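Local structure of lysine-sensitive aspartokinase 3 (Escherichia coli, 2J0W) at residues A[42-47]-A[68-73]; A[118-123]-A[180-185]; A[404-409]-A[441-446]. The protein catalyses the ATP-dependent phosphorylation of L-aspartate to 4-phospho-L-aspartate, the first step toward lysine, and is feedback-inhibited by lysine. All blocks are in the same frame, centred on the assembly; numbering follows the deposited sequence.

Interaction 1 (A[42-47]-A[68-73]); sequences AGITNL and RNIQFA. With ASP (aspartic acid), chain B.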
loop_
_atom_site.group_PDB
_atom_site.type_symbol
_atom_site.label_atom_id
_atom_site.label_comp_id
_atom_site.label_asym_id
_atom_site.label_seq_id
_atom_site.Cartn_x
_atom_site.Cartn_y
_atom_site.Cartn_z
ATOM N N ALA A 42 -18.235 13.257 -32.871
ATOM C CA ALA A 42 -17.482 12.009 -32.880
ATOM C C ALA A 42 -16.346 12.065 -33.886
ATOM O O ALA A 42 -16.540 12.540 -35.005
ATOM C CB ALA A 42 -18.406 10.859 -33.216
ATOM N N GLY A 43 -15.163 11.601 -33.479
ATOM C CA GLY A 43 -14.004 11.583 -34.362
ATOM C C GLY A 43 -13.177 12.859 -34.478
ATOM O O GLY A 43 -11.972 12.795 -34.729
ATOM N N ILE A 44 -13.806 14.017 -34.305
ATOM C CA ILE A 44 -13.089 15.278 -34.421
ATOM C C ILE A 44 -11.858 15.372 -33.524
ATOM O O ILE A 44 -10.750 15.599 -34.007
ATOM C CB ILE A 44 -14.024 16.492 -34.139
ATOM C CG1 ILE A 44 -15.022 16.642 -35.284
ATOM C CG2 ILE A 44 -13.221 17.784 -34.046
ATOM C CD1 ILE A 44 -14.351 16.852 -36.652
ATOM N N THR A 45 -12.036 15.179 -32.223
ATOM C CA THR A 45 -10.909 15.289 -31.307
ATOM C C THR A 45 -9.739 14.382 -31.663
ATOM O O THR A 45 -8.590 14.822 -31.594
ATOM C CB THR A 45 -11.352 15.056 -29.842
ATOM O OG1 THR A 45 -12.248 16.107 -29.455
ATOM C CG2 THR A 45 -10.145 15.073 -28.895
ATOM N N ASN A 46 -10.010 13.131 -32.041
ATOM C CA ASN A 46 -8.917 12.223 -32.413
ATOM C C ASN A 46 -8.217 12.751 -33.675
ATOM O O ASN A 46 -6.991 12.719 -33.784
ATOM C CB ASN A 46 -9.410 10.797 -32.697
ATOM C CG ASN A 46 -10.048 10.127 -31.484
ATOM O OD1 ASN A 46 -9.662 10.356 -30.333
ATOM N ND2 ASN A 46 -11.023 9.268 -31.750
ATOM N N LEU A 47 -8.994 13.229 -34.635
ATOM C CA LEU A 47 -8.381 13.748 -35.848
ATOM C C LEU A 47 -7.477 14.913 -35.457
ATOM O O LEU A 47 -6.284 14.936 -35.799
ATOM C CB LEU A 47 -9.460 14.192 -36.843
ATOM C CG LEU A 47 -10.111 12.995 -37.555
ATOM C CD1 LEU A 47 -11.324 13.428 -38.386
ATOM C CD2 LEU A 47 -9.058 12.326 -38.438
ATOM N N ARG A 68 -13.107 18.551 -42.309
ATOM C CA ARG A 68 -14.043 19.401 -43.043
ATOM C C ARG A 68 -15.316 18.646 -43.447
ATOM O O ARG A 68 -16.418 19.202 -43.385
ATOM C CB ARG A 68 -13.397 19.993 -44.301
ATOM C CG ARG A 68 -14.435 20.531 -45.285
ATOM C CD ARG A 68 -13.843 21.097 -46.558
ATOM N NE ARG A 68 -13.538 22.517 -46.430
ATOM C CZ ARG A 68 -12.416 22.998 -45.905
ATOM N NH1 ARG A 68 -11.483 22.168 -45.459
ATOM N NH2 ARG A 68 -12.228 24.310 -45.823
ATOM N N ASN A 69 -15.183 17.391 -43.869
ATOM C CA ASN A 69 -16.372 16.648 -44.256
ATOM C C ASN A 69 -17.391 16.662 -43.117
ATOM O O ASN A 69 -18.471 17.236 -43.252
ATOM C CB ASN A 69 -16.020 15.207 -44.632
ATOM C CG ASN A 69 -15.302 15.102 -45.981
ATOM O OD1 ASN A 69 -14.763 14.045 -46.320
ATOM N ND2 ASN A 69 -15.296 16.192 -46.754
ATOM N N ILE A 70 -17.033 16.047 -41.994
ATOM C CA ILE A 70 -17.910 15.970 -40.823
ATOM C C ILE A 70 -18.676 17.265 -40.524
ATOM O O ILE A 70 -19.859 17.232 -40.177
ATOM C CB ILE A 70 -17.099 15.542 -39.559
ATOM C CG1 ILE A 70 -16.734 14.062 -39.666
ATOM C CG2 ILE A 70 -17.900 15.799 -38.291
ATOM C CD1 ILE A 70 -15.761 13.601 -38.611
ATOM N N GLN A 71 -17.999 18.398 -40.670
ATOM C CA GLN A 71 -18.606 19.698 -40.411
ATOM C C GLN A 71 -19.593 20.099 -41.493
ATOM O O GLN A 71 -20.606 20.736 -41.208
ATOM C CB GLN A 71 -17.532 20.784 -40.303
ATOM C CG GLN A 71 -16.505 20.516 -39.239
ATOM C CD GLN A 71 -17.137 20.147 -37.925
ATOM O OE1 GLN A 71 -18.060 20.809 -37.463
ATOM N NE2 GLN A 71 -16.643 19.083 -37.308
ATOM N N PHE A 72 -19.296 19.752 -42.740
ATOM C CA PHE A 72 -20.204 20.119 -43.814
ATOM C C PHE A 72 -21.408 19.187 -43.900
ATOM O O PHE A 72 -22.464 19.578 -44.384
ATOM C CB PHE A 72 -19.448 20.207 -45.144
ATOM C CG PHE A 72 -18.759 21.535 -45.349
ATOM C CD1 PHE A 72 -17.795 21.977 -44.447
ATOM C CD2 PHE A 72 -19.103 22.362 -46.414
ATOM C CE1 PHE A 72 -17.187 23.225 -44.598
ATOM C CE2 PHE A 72 -18.498 23.613 -46.573
ATOM C CZ PHE A 72 -17.537 24.042 -45.660
ATOM N N ALA A 73 -21.265 17.964 -43.402
ATOM C CA ALA A 73 -22.383 17.032 -43.421
ATOM C C ALA A 73 -23.538 17.711 -42.696
ATOM O O ALA A 73 -24.703 17.575 -43.081
ATOM C CB ALA A 73 -22.010 15.749 -42.707
HETATM N N ASP B . -13.820 16.264 -26.887
HETATM C CA ASP B . -12.932 15.706 -25.870
HETATM C C ASP B . -12.595 14.267 -26.316
HETATM O O ASP B . -12.950 13.903 -27.464
HETATM C CB ASP B . -13.623 15.783 -24.474
HETATM C CG ASP B . -14.864 14.889 -24.254
HETATM O OD1 ASP B . -15.245 14.140 -25.207
HETATM O OD2 ASP B . -15.470 14.931 -23.122
HETATM O OXT ASP B . -12.004 13.494 -25.485
#
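Ala42 meets Ile70 through its backbone: the carbonyl O of Ala42 lies 3.8 Å from the methyl CD1 of Ile70. Gly43 follows at the N-cap of helix 44-51, with a positive phi of 84°. A side chain there would be jammed against the carbonyl of Ala42 and would head for the Ile70 methyl, so glycine suits this turn. Its O accepts the amide of Leu47 and so closes the first helical turn.

Ile44 carries most of the packing from this side. Its CG1 stands anti to the carbonyl carbon (chi1 -70°), and the chain then bends at chi2 (-59°), which places CD1 between two neighbours. The Ile44 and Ile70 side chains slide past each other in opposite directions, and their CD1 methyls come to 4.0 Å. Gln71 meets Ile44 tip to tip, with its NE2 3.3 Å from CD1 of Ile44; the bent glutamine chain brings the amide over, and this touch is packing rather than a polar bond.

Thr45 faces the substrate instead. Its OG1 hydroxyl suits the place, accepting a hydrogen bond of 3.0 Å from the amino N of the bound aspartate, while its CG2 lies 3.4 Å from the ligand O. Asn46 acts one shell out, its OD1 bonded to Arg198, which itself holds the ligand. One turn on from Gly43, Leu47 brings CD1 to 4.4 Å from Ile70 CD1, and it also packs on Lys63, Ala66 and Ile67.

Helix 44-51 thus has two working sides, one lining the substrate pocket and one leaning on helix 57-75. Helix 108-131 touches both partners, Thr45 through Val115 and Glu119, Gln71 through Met121 and Leu125, while helix 82-102 covers Phe72 and pairs Glu89 with Arg68.

Interaction 2 (A[118-123]-A[180-185]); sequences GELMST and ITQGFI. With ASP (aspartic acid), chain B.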
loop_
_atom_site.group_PDB
_atom_site.type_symbol
_atom_site.label_atom_id
_atom_site.label_comp_id
_atom_site.label_asym_id
_atom_site.label_seq_id
_atom_site.Cartn_x
_atom_site.Cartn_y
_atom_site.Cartn_z
ATOM N N GLY A 118 -12.446 21.735 -31.951
ATOM C CA GLY A 118 -13.545 20.790 -32.129
ATOM C C GLY A 118 -14.833 21.222 -31.445
ATOM O O GLY A 118 -15.886 21.351 -32.087
ATOM N N GLU A 119 -14.765 21.455 -30.139
ATOM C CA GLU A 119 -15.949 21.897 -29.410
ATOM C C GLU A 119 -16.375 23.300 -29.864
ATOM O O GLU A 119 -17.517 23.701 -29.667
ATOM C CB GLU A 119 -15.712 21.886 -27.897
ATOM C CG GLU A 119 -14.406 21.246 -27.422
ATOM C CD GLU A 119 -14.283 19.769 -27.730
ATOM O OE1 GLU A 119 -13.368 19.406 -28.490
ATOM O OE2 GLU A 119 -15.085 18.971 -27.211
ATOM N N LEU A 120 -15.475 24.060 -30.471
ATOM C CA LEU A 120 -15.887 25.372 -30.955
ATOM C C LEU A 120 -16.824 25.183 -32.149
ATOM O O LEU A 120 -17.912 25.759 -32.191
ATOM C CB LEU A 120 -14.677 26.227 -31.352
ATOM C CG LEU A 120 -13.952 26.871 -30.156
ATOM C CD1 LEU A 120 -12.714 27.613 -30.608
ATOM C CD2 LEU A 120 -14.897 27.825 -29.445
ATOM N N MET A 121 -16.419 24.360 -33.112
ATOM C CA MET A 121 -17.260 24.131 -34.284
ATOM C C MET A 121 -18.582 23.456 -33.931
ATOM O O MET A 121 -19.617 23.839 -34.446
ATOM C CB MET A 121 -16.515 23.299 -35.342
ATOM C CG MET A 121 -15.369 24.055 -35.990
ATOM S SD MET A 121 -14.230 22.974 -36.850
ATOM C CE MET A 121 -14.932 22.995 -38.446
ATOM N N SER A 122 -18.557 22.467 -33.048
ATOM C CA SER A 122 -19.793 21.786 -32.680
ATOM C C SER A 122 -20.808 22.721 -32.016
ATOM O O SER A 122 -21.966 22.722 -32.399
ATOM C CB SER A 122 -19.505 20.591 -31.762
ATOM O OG SER A 122 -19.054 21.014 -30.487
ATOM N N THR A 123 -20.391 23.522 -31.036
ATOM C CA THR A 123 -21.334 24.428 -30.375
ATOM C C THR A 123 -21.871 25.511 -31.310
ATOM O O THR A 123 -22.988 25.978 -31.127
ATOM C CB THR A 123 -20.725 25.132 -29.141
ATOM O OG1 THR A 123 -19.513 25.792 -29.514
ATOM C CG2 THR A 123 -20.449 24.139 -28.048
ATOM N N ILE A 180 -25.449 27.948 -25.103
ATOM C CA ILE A 180 -24.733 26.776 -25.564
ATOM C C ILE A 180 -23.247 27.101 -25.475
ATOM O O ILE A 180 -22.793 28.134 -25.992
ATOM C CB ILE A 180 -25.130 26.447 -27.015
ATOM C CG1 ILE A 180 -26.655 26.394 -27.106
ATOM C CG2 ILE A 180 -24.520 25.123 -27.459
ATOM C CD1 ILE A 180 -27.286 25.575 -26.013
ATOM N N THR A 181 -22.494 26.242 -24.796
ATOM C CA THR A 181 -21.064 26.466 -24.665
ATOM C C THR A 181 -20.307 25.142 -24.785
ATOM O O THR A 181 -20.921 24.079 -24.960
ATOM C CB THR A 181 -20.737 27.183 -23.335
ATOM O OG1 THR A 181 -19.355 27.544 -23.336
ATOM C CG2 THR A 181 -21.058 26.292 -22.110
ATOM N N GLN A 182 -18.983 25.193 -24.677
ATOM C CA GLN A 182 -18.175 23.980 -24.830
ATOM C C GLN A 182 -17.482 23.408 -23.603
ATOM O O GLN A 182 -16.930 24.136 -22.783
ATOM C CB GLN A 182 -17.131 24.215 -25.925
ATOM C CG GLN A 182 -16.418 25.553 -25.843
ATOM C CD GLN A 182 -17.302 26.733 -26.193
ATOM O OE1 GLN A 182 -17.120 27.832 -25.663
ATOM N NE2 GLN A 182 -18.257 26.522 -27.093
ATOM N N GLY A 183 -17.503 22.091 -23.474
ATOM C CA GLY A 183 -16.824 21.484 -22.345
ATOM C C GLY A 183 -15.412 21.143 -22.787
ATOM O O GLY A 183 -15.050 21.421 -23.934
ATOM N N PHE A 184 -14.617 20.568 -21.884
ATOM C CA PHE A 184 -13.248 20.145 -22.190
ATOM C C PHE A 184 -12.171 21.242 -22.277
ATOM O O PHE A 184 -10.990 20.971 -22.011
ATOM C CB PHE A 184 -13.269 19.340 -23.491
ATOM C CG PHE A 184 -11.923 18.891 -23.968
ATOM C CD1 PHE A 184 -11.106 18.111 -23.154
ATOM C CD2 PHE A 184 -11.523 19.136 -25.282
ATOM C CE1 PHE A 184 -9.909 17.559 -23.646
ATOM C CE2 PHE A 184 -10.323 18.588 -25.795
ATOM C CZ PHE A 184 -9.518 17.795 -24.974
ATOM N N ILE A 185 -12.561 22.464 -22.641
ATOM C CA ILE A 185 -11.587 23.541 -22.770
ATOM C C ILE A 185 -11.647 24.655 -21.731
ATOM O O ILE A 185 -12.664 24.861 -21.062
ATOM C CB ILE A 185 -11.668 24.215 -24.146
ATOM C CG1 ILE A 185 -12.984 24.983 -24.280
ATOM C CG2 ILE A 185 -11.567 23.168 -25.236
ATOM C CD1 ILE A 185 -13.103 25.754 -25.587
HETATM N N ASP B . -13.820 16.264 -26.887
HETATM C CA ASP B . -12.932 15.706 -25.870
HETATM C C ASP B . -12.595 14.267 -26.316
HETATM O O ASP B . -12.950 13.903 -27.464
HETATM C CB ASP B . -13.623 15.783 -24.474
HETATM C CG ASP B . -14.864 14.889 -24.254
HETATM O OD1 ASP B . -15.245 14.140 -25.207
HETATM O OD2 ASP B . -15.470 14.931 -23.122
HETATM O OXT ASP B . -12.004 13.494 -25.485
#
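Glu119 and Gln182 meet at their CB atoms, 3.4 Å apart, where segment 118-123 of helix 108-131 runs nearly antiparallel to residues 180-182 of the central sheet in the α/β fold of the amino acid kinase family. From that shared point the two chains diverge. Gln182 has CG in the crowded position between backbone N and carbonyl carbon (chi1 45°) and bends again at chi2. The Gln182 side chain crosses that of Thr123 at about a right angle, with NE2 2.8 Å from Thr123 OG1. Both polar ends have firmer partners: Gln182 OE1 accepts the amide of Val142, and Thr123 OG1 the indole N-H of Trp139. Threonine suits this buried spot because OG1 takes that bond while CB and CG2 fill space against the strand, CG2 in tight contact with the O of Thr181.

Glu119 has CG nearly eclipsed with its backbone N (chi1 -8°) and bends at chi2. Its CG passes 3.6 Å from the O of Gly183 and rests near CG2 of Ile185, so the aliphatic part is wedged while the carboxylate enters the substrate pocket. The Glu119 side chain crosses that of Phe184 at about a right angle, its carboxylate plane tilted 64° from the ring. The ring gives the aspartate a flat apolar floor, with the ligand CA 3.7 Å above its centre. Beside that floor, Glu119 OE2 accepts a 3.0 Å hydrogen bond from the ligand N.

Interaction 3 (A[404-409]-A[441-446]); sequences KEVFGV and QKLHSN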
loop_
_atom_site.group_PDB
_atom_site.type_symbol
_atom_site.label_atom_id
_atom_site.label_comp_id
_atom_site.label_asym_id
_atom_site.label_seq_id
_atom_site.Cartn_x
_atom_site.Cartn_y
_atom_site.Cartn_z
ATOM N N LYS A 404 -13.077 -15.366 -1.444
ATOM C CA LYS A 404 -13.490 -16.554 -2.186
ATOM C C LYS A 404 -14.357 -16.154 -3.373
ATOM O O LYS A 404 -14.178 -16.647 -4.499
ATOM C CB LYS A 404 -14.272 -17.496 -1.253
ATOM C CG LYS A 404 -14.681 -18.863 -1.843
ATOM C CD LYS A 404 -15.953 -18.799 -2.683
ATOM C CE LYS A 404 -16.290 -20.172 -3.258
ATOM N NZ LYS A 404 -17.505 -20.165 -4.128
ATOM N N GLU A 405 -15.284 -15.240 -3.108
ATOM C CA GLU A 405 -16.213 -14.767 -4.120
ATOM C C GLU A 405 -15.524 -14.169 -5.345
ATOM O O GLU A 405 -15.958 -14.399 -6.475
ATOM C CB GLU A 405 -17.158 -13.741 -3.497
ATOM C CG GLU A 405 -18.490 -13.632 -4.212
ATOM C CD GLU A 405 -19.200 -14.971 -4.325
ATOM O OE1 GLU A 405 -18.722 -15.840 -5.089
ATOM O OE2 GLU A 405 -20.233 -15.153 -3.644
ATOM N N VAL A 406 -14.452 -13.413 -5.119
ATOM C CA VAL A 406 -13.718 -12.768 -6.203
ATOM C C VAL A 406 -12.671 -13.637 -6.888
ATOM O O VAL A 406 -12.567 -13.641 -8.113
ATOM C CB VAL A 406 -12.988 -11.487 -5.714
ATOM C CG1 VAL A 406 -11.951 -11.056 -6.748
ATOM C CG2 VAL A 406 -13.979 -10.356 -5.484
ATOM N N PHE A 407 -11.896 -14.372 -6.100
ATOM C CA PHE A 407 -10.825 -15.187 -6.653
ATOM C C PHE A 407 -11.157 -16.656 -6.884
ATOM O O PHE A 407 -10.269 -17.451 -7.192
ATOM C CB PHE A 407 -9.588 -15.052 -5.759
ATOM C CG PHE A 407 -9.191 -13.624 -5.491
ATOM C CD1 PHE A 407 -9.818 -12.883 -4.497
ATOM C CD2 PHE A 407 -8.228 -13.007 -6.267
ATOM C CE1 PHE A 407 -9.489 -11.546 -4.287
ATOM C CE2 PHE A 407 -7.893 -11.671 -6.067
ATOM C CZ PHE A 407 -8.523 -10.939 -5.075
ATOM N N GLY A 408 -12.432 -17.013 -6.753
ATOM C CA GLY A 408 -12.837 -18.392 -6.964
ATOM C C GLY A 408 -12.837 -18.767 -8.435
ATOM O O GLY A 408 -12.636 -19.932 -8.804
ATOM N N VAL A 409 -13.039 -17.759 -9.279
ATOM C CA VAL A 409 -13.097 -17.943 -10.724
ATOM C C VAL A 409 -11.788 -17.669 -11.461
ATOM O O VAL A 409 -11.599 -18.112 -12.597
ATOM C CB VAL A 409 -14.145 -17.012 -11.334
ATOM C CG1 VAL A 409 -14.515 -17.489 -12.722
ATOM C CG2 VAL A 409 -15.355 -16.934 -10.426
ATOM N N GLN A 441 -15.491 -10.778 -17.354
ATOM C CA GLN A 441 -16.634 -11.598 -17.709
ATOM C C GLN A 441 -16.829 -12.681 -16.654
ATOM O O GLN A 441 -17.907 -12.797 -16.069
ATOM C CB GLN A 441 -16.405 -12.220 -19.089
ATOM C CG GLN A 441 -16.482 -11.217 -20.240
ATOM C CD GLN A 441 -15.645 -11.629 -21.442
ATOM O OE1 GLN A 441 -15.699 -10.991 -22.492
ATOM N NE2 GLN A 441 -14.860 -12.693 -21.291
ATOM N N LYS A 442 -15.783 -13.457 -16.392
ATOM C CA LYS A 442 -15.903 -14.506 -15.402
ATOM C C LYS A 442 -16.475 -14.006 -14.084
ATOM O O LYS A 442 -17.381 -14.632 -13.539
ATOM C CB LYS A 442 -14.559 -15.182 -15.167
ATOM C CG LYS A 442 -14.162 -16.139 -16.280
ATOM C CD LYS A 442 -15.208 -17.238 -16.475
ATOM C CE LYS A 442 -14.825 -18.165 -17.624
ATOM N NZ LYS A 442 -13.432 -18.696 -17.473
ATOM N N LEU A 443 -15.965 -12.886 -13.576
ATOM C CA LEU A 443 -16.453 -12.326 -12.311
ATOM C C LEU A 443 -17.922 -11.956 -12.376
ATOM O O LEU A 443 -18.757 -12.495 -11.653
ATOM C CB LEU A 443 -15.673 -11.069 -11.938
ATOM C CG LEU A 443 -14.192 -11.173 -11.595
ATOM C CD1 LEU A 443 -13.700 -9.780 -11.267
ATOM C CD2 LEU A 443 -13.976 -12.104 -10.415
ATOM N N HIS A 444 -18.208 -11.001 -13.251
ATOM C CA HIS A 444 -19.558 -10.484 -13.478
ATOM C C HIS A 444 -20.582 -11.610 -13.504
ATOM O O HIS A 444 -21.654 -11.516 -12.888
ATOM C CB HIS A 444 -19.585 -9.727 -14.816
ATOM C CG HIS A 444 -20.797 -8.879 -15.007
ATOM N ND1 HIS A 444 -21.915 -9.323 -15.673
ATOM C CD2 HIS A 444 -21.083 -7.630 -14.572
ATOM C CE1 HIS A 444 -22.844 -8.382 -15.638
ATOM N NE2 HIS A 444 -22.364 -7.347 -14.975
ATOM N N SER A 445 -20.225 -12.673 -14.219
ATOM C CA SER A 445 -21.072 -13.841 -14.379
ATOM C C SER A 445 -21.570 -14.406 -13.050
ATOM O O SER A 445 -22.750 -14.259 -12.732
ATOM C CB SER A 445 -20.316 -14.920 -15.174
ATOM O OG SER A 445 -21.139 -16.043 -15.402
ATOM N N ASN A 446 -20.688 -15.034 -12.273
ATOM C CA ASN A 446 -21.103 -15.597 -11.000
ATOM C C ASN A 446 -21.160 -14.451 -9.992
ATOM O O ASN A 446 -20.795 -14.624 -8.829
ATOM C CB ASN A 446 -20.114 -16.684 -10.517
ATOM C CG ASN A 446 -18.898 -16.103 -9.837
ATOM O OD1 ASN A 446 -18.162 -15.345 -10.456
ATOM N ND2 ASN A 446 -18.688 -16.434 -8.560
#
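Val409 points its two methyls at two residues one helical turn apart, Lys442 and Asn446. CG1, anti to the backbone N (chi1 -162°), presses on the aliphatic part of the lysine, 3.4 Å from Lys442 CB, and the CG and CD of that lysine continue the same surface. CG2 lies against the flat end of Asn446, 3.7 Å from its CG, the two side chains sliding past each other in opposite directions. A branched residue suits this place because each methyl has its own partner. An alanine here would probably open a gap beside Lys442 and take away the methyl that flanks Asn446.

Deeper in, Leu443 reaches across with CD2 to lie 3.1 Å from the carbonyl O of Val406 and 4.3 Å from Val406 CG1. The CB of Val406 points away from 441-446, and the residue packs on Phe429 and Leu391 of the sheet; Leu443 packs on Phe429 too. At the outer margin, Glu405, bent at chi2, comes near the end of Asn446.

Gly408, just before Val409, suits the end of this segment because a CB there would clash with the O of Lys404. Helices 402-407 and 436-448 lie side by side on the strands 386-393 and 426-432, the pair of helices expected of an ACT domain. The side of the shorter helix bearing Lys404 and Phe407 packs on the second subunit.

The contact therefore grades from apolar to polar. Leu443 and Val406 fill the part next to the sheet, whereas the lysine lends its CB, CG and CD to packing and Glu405 and Asn446 bring polar groups together at the margin; no hydrogen bond joins the two segments, so the fit rests on shape.

Interactions 1 and 2 build adjoining parts of one substrate site. Their centres are 13 Å apart and they touch directly: Ile44 CG2 lies 3.6 Å from Gly118 CA, and Thr45 OG1 3.6 Å from Glu119 OE1. Thr45 from interaction 1 and Glu119 from interaction 2 grip the same amino N of the bound aspartate, while Arg198, Gly199 and Ser201 hold the ligand through other bonds. Interaction 3 belongs to the regulatory ACT region required for homodimerization. Its nearest atoms are about 23 Å from interaction 1 and about 29 Å from interaction 2, so they do not touch, and any influence on catalysis would have to be transmitted through the fold.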